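Beta-N-acetylhexosaminidase (PDB 1HP5) hydrolyses terminal N-acetylhexosamine residues from the non-reducing ends of glycans. Local coordinates at residues V166-F171 against P446-T451. Residues are numbered along the deposited sequence; the frame is centred on the assembly and turned at random.
Sequences VSRHFF and PLWTET. With NGT (3ar,5R,6S,7R,7ar-5-hydroxymethyl-2-methyl-5,6,7,7a-tetrahydro-3ah-pyrano[3,2-D]thiazole-6,7-diol), chain F.
Arg168 and Glu450 bring the two backbones nearest, their CA atoms 5.2 Å apart, where the loop after strand 159-165 meets the residues that follow strand 440-447. These are neighbouring parallel strands of the TIM barrel of glycosyl hydrolase family 20, and the contact illustrates how loops at the C-terminal ends of barrel strands build a sugar site. Glu450 and Arg168 run side by side and both reach NGT. The guanidinium presents its edge to the sugar: NH1 of Arg168 donates to NGT O4 at 2.8 Å, and NH2 of Arg168 makes a straighter bond (164°) to NGT O3. Glu450 OE2 instead lies over a guanidinium face, 3.5 Å from Arg168 NH1, a pairing of charges with no N-H aimed at it; the same oxygen accepts the hydroxyl of NGT O4 at 2.6 Å, so O4 is gripped from two residues. Asp165 and Asp197 also pair with Arg168 and probably steady its charge. With CG beside the backbone N (chi1 -57°), Trp448 lays a ring face against the sugar, while its CE3 touches Arg168 NH1 at 3.3 Å. With an alanine here the sugar would probably lose its aromatic platform, and NH1 of Arg168 its contact with the indole. Away from the sugar, Thr449 CG2 packs on Phe171, and Thr449 OG1, bonded chiefly to the Asp165 carbonyl, accepts a long bond from His169 N. The imidazole edge completes the join: His169 ND1 donates to Thr449 O at 2.7 Å, nearly straight at 175° and within the ring plane.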
loop_
_atom_site.group_PDB
_atom_site.type_symbol
_atom_site.label_atom_id
_atom_site.label_comp_id
_atom_site.label_asym_id
_atom_site.label_seq_id
_atom_site.Cartn_x
_atom_site.Cartn_y
_atom_site.Cartn_z
ATOM N N VAL A 166 1.853 9.148 8.213
ATOM C CA VAL A 166 1.518 10.565 8.132
ATOM C C VAL A 166 1.614 11.200 9.513
ATOM O O VAL A 166 1.190 12.341 9.722
ATOM C CB VAL A 166 0.104 10.800 7.536
ATOM C CG1 VAL A 166 0.035 10.206 6.116
ATOM C CG2 VAL A 166 -0.963 10.190 8.432
ATOM N N SER A 167 2.193 10.451 10.450
ATOM C CA SER A 167 2.361 10.922 11.819
ATOM C C SER A 167 3.688 11.653 12.027
ATOM O O SER A 167 3.720 12.704 12.666
ATOM C CB SER A 167 2.266 9.750 12.798
ATOM O OG SER A 167 0.985 9.141 12.735
ATOM N N ARG A 168 4.778 11.099 11.504
ATOM C CA ARG A 168 6.097 11.723 11.650
ATOM C C ARG A 168 6.102 13.041 10.889
ATOM O O ARG A 168 6.498 14.077 11.422
ATOM C CB ARG A 168 7.182 10.770 11.150
ATOM C CG ARG A 168 7.587 9.734 12.204
ATOM C CD ARG A 168 6.402 9.251 13.059
ATOM N NE ARG A 168 6.871 8.360 14.117
ATOM C CZ ARG A 168 7.230 7.095 13.923
ATOM N NH1 ARG A 168 7.157 6.560 12.711
ATOM N NH2 ARG A 168 7.702 6.377 14.930
ATOM N N HIS A 169 5.668 12.992 9.635
ATOM C CA HIS A 169 5.511 14.193 8.820
ATOM C C HIS A 169 4.129 14.045 8.211
ATOM O O HIS A 169 3.807 13.004 7.628
ATOM C CB HIS A 169 6.564 14.301 7.715
ATOM C CG HIS A 169 7.856 14.902 8.173
ATOM N ND1 HIS A 169 8.962 14.140 8.487
ATOM C CD2 HIS A 169 8.212 16.190 8.393
ATOM C CE1 HIS A 169 9.944 14.934 8.878
ATOM N NE2 HIS A 169 9.514 16.183 8.831
ATOM N N PHE A 170 3.308 15.075 8.368
ATOM C CA PHE A 170 1.953 15.048 7.848
ATOM C C PHE A 170 1.904 15.302 6.351
ATOM O O PHE A 170 2.675 16.097 5.811
ATOM C CB PHE A 170 1.093 16.091 8.563
ATOM C CG PHE A 170 -0.338 16.122 8.099
ATOM C CD1 PHE A 170 -1.194 15.057 8.368
ATOM C CD2 PHE A 170 -0.828 17.214 7.389
ATOM C CE1 PHE A 170 -2.524 15.078 7.939
ATOM C CE2 PHE A 170 -2.159 17.245 6.952
ATOM C CZ PHE A 170 -3.005 16.179 7.228
ATOM N N PHE A 171 1.001 14.596 5.682
ATOM C CA PHE A 171 0.796 14.759 4.253
ATOM C C PHE A 171 -0.703 14.950 4.075
ATOM O O PHE A 171 -1.505 14.142 4.557
ATOM C CB PHE A 171 1.309 13.532 3.483
ATOM C CG PHE A 171 2.811 13.414 3.485
ATOM C CD1 PHE A 171 3.475 12.802 4.545
ATOM C CD2 PHE A 171 3.566 13.987 2.467
ATOM C CE1 PHE A 171 4.874 12.767 4.598
ATOM C CE2 PHE A 171 4.968 13.960 2.506
ATOM C CZ PHE A 171 5.621 13.346 3.582
ATOM N N PRO A 446 6.034 -0.687 3.917
ATOM C CA PRO A 446 5.782 0.506 4.727
ATOM C C PRO A 446 6.739 1.636 4.389
ATOM O O PRO A 446 7.916 1.403 4.102
ATOM C CB PRO A 446 5.998 0.019 6.168
ATOM C CG PRO A 446 6.094 -1.506 6.060
ATOM C CD PRO A 446 6.709 -1.724 4.711
ATOM N N LEU A 447 6.227 2.860 4.425
ATOM C CA LEU A 447 7.053 4.028 4.167
ATOM C C LEU A 447 6.945 4.950 5.374
ATOM O O LEU A 447 5.991 5.726 5.483
ATOM C CB LEU A 447 6.586 4.754 2.902
ATOM C CG LEU A 447 7.357 6.024 2.526
ATOM C CD1 LEU A 447 8.857 5.772 2.585
ATOM C CD2 LEU A 447 6.935 6.471 1.122
ATOM N N TRP A 448 7.911 4.842 6.288
ATOM C CA TRP A 448 7.937 5.677 7.488
ATOM C C TRP A 448 8.500 7.035 7.102
ATOM O O TRP A 448 9.354 7.128 6.224
ATOM C CB TRP A 448 8.790 5.027 8.582
ATOM C CG TRP A 448 8.304 3.660 8.937
ATOM C CD1 TRP A 448 8.759 2.472 8.444
ATOM C CD2 TRP A 448 7.220 3.344 9.813
ATOM N NE1 TRP A 448 8.021 1.432 8.959
ATOM C CE2 TRP A 448 7.069 1.940 9.803
ATOM C CE3 TRP A 448 6.355 4.114 10.608
ATOM C CZ2 TRP A 448 6.087 1.282 10.561
ATOM C CZ3 TRP A 448 5.377 3.463 11.363
ATOM C CH2 TRP A 448 5.256 2.057 11.331
ATOM N N THR A 449 8.049 8.090 7.771
ATOM C CA THR A 449 8.485 9.422 7.380
ATOM C C THR A 449 9.306 10.275 8.344
ATOM O O THR A 449 9.228 11.507 8.304
ATOM C CB THR A 449 7.264 10.226 6.902
ATOM O OG1 THR A 449 6.286 10.276 7.947
ATOM C CG2 THR A 449 6.635 9.545 5.675
ATOM N N GLU A 450 10.103 9.643 9.201
ATOM C CA GLU A 450 10.940 10.419 10.114
ATOM C C GLU A 450 11.785 11.411 9.323
ATOM O O GLU A 450 11.990 12.541 9.759
ATOM C CB GLU A 450 11.903 9.521 10.913
ATOM C CG GLU A 450 11.301 8.882 12.152
ATOM C CD GLU A 450 10.741 7.499 11.892
ATOM O OE1 GLU A 450 10.366 7.210 10.733
ATOM O OE2 GLU A 450 10.668 6.708 12.856
ATOM N N THR A 451 12.255 10.982 8.151
ATOM C CA THR A 451 13.134 11.801 7.318
ATOM C C THR A 451 12.546 12.335 6.016
ATOM O O THR A 451 13.258 12.956 5.224
ATOM C CB THR A 451 14.399 11.006 6.933
ATOM O OG1 THR A 451 14.053 10.000 5.969
ATOM C CG2 THR A 451 14.996 10.332 8.151
HETATM C C1 NGT F . 10.012 0.699 13.342
HETATM C C2 NGT F . 9.039 1.476 14.278
HETATM C C3 NGT F . 8.552 2.813 13.622
HETATM C C4 NGT F . 9.679 3.565 12.892
HETATM C C5 NGT F . 10.374 2.630 11.879
HETATM C C6 NGT F . 11.528 3.285 11.124
HETATM C C7 NGT F . 7.679 -0.243 13.632
HETATM C C8 NGT F . 6.542 -1.237 13.600
HETATM N N2 NGT F . 7.889 0.618 14.532
HETATM S S1 NGT F . 8.839 -0.303 12.302
HETATM O O3 NGT F . 7.962 3.643 14.610
HETATM O O4 NGT F . 9.129 4.687 12.225
HETATM O O5 NGT F . 10.913 1.440 12.574
HETATM O O6 NGT F . 12.011 2.426 10.090
#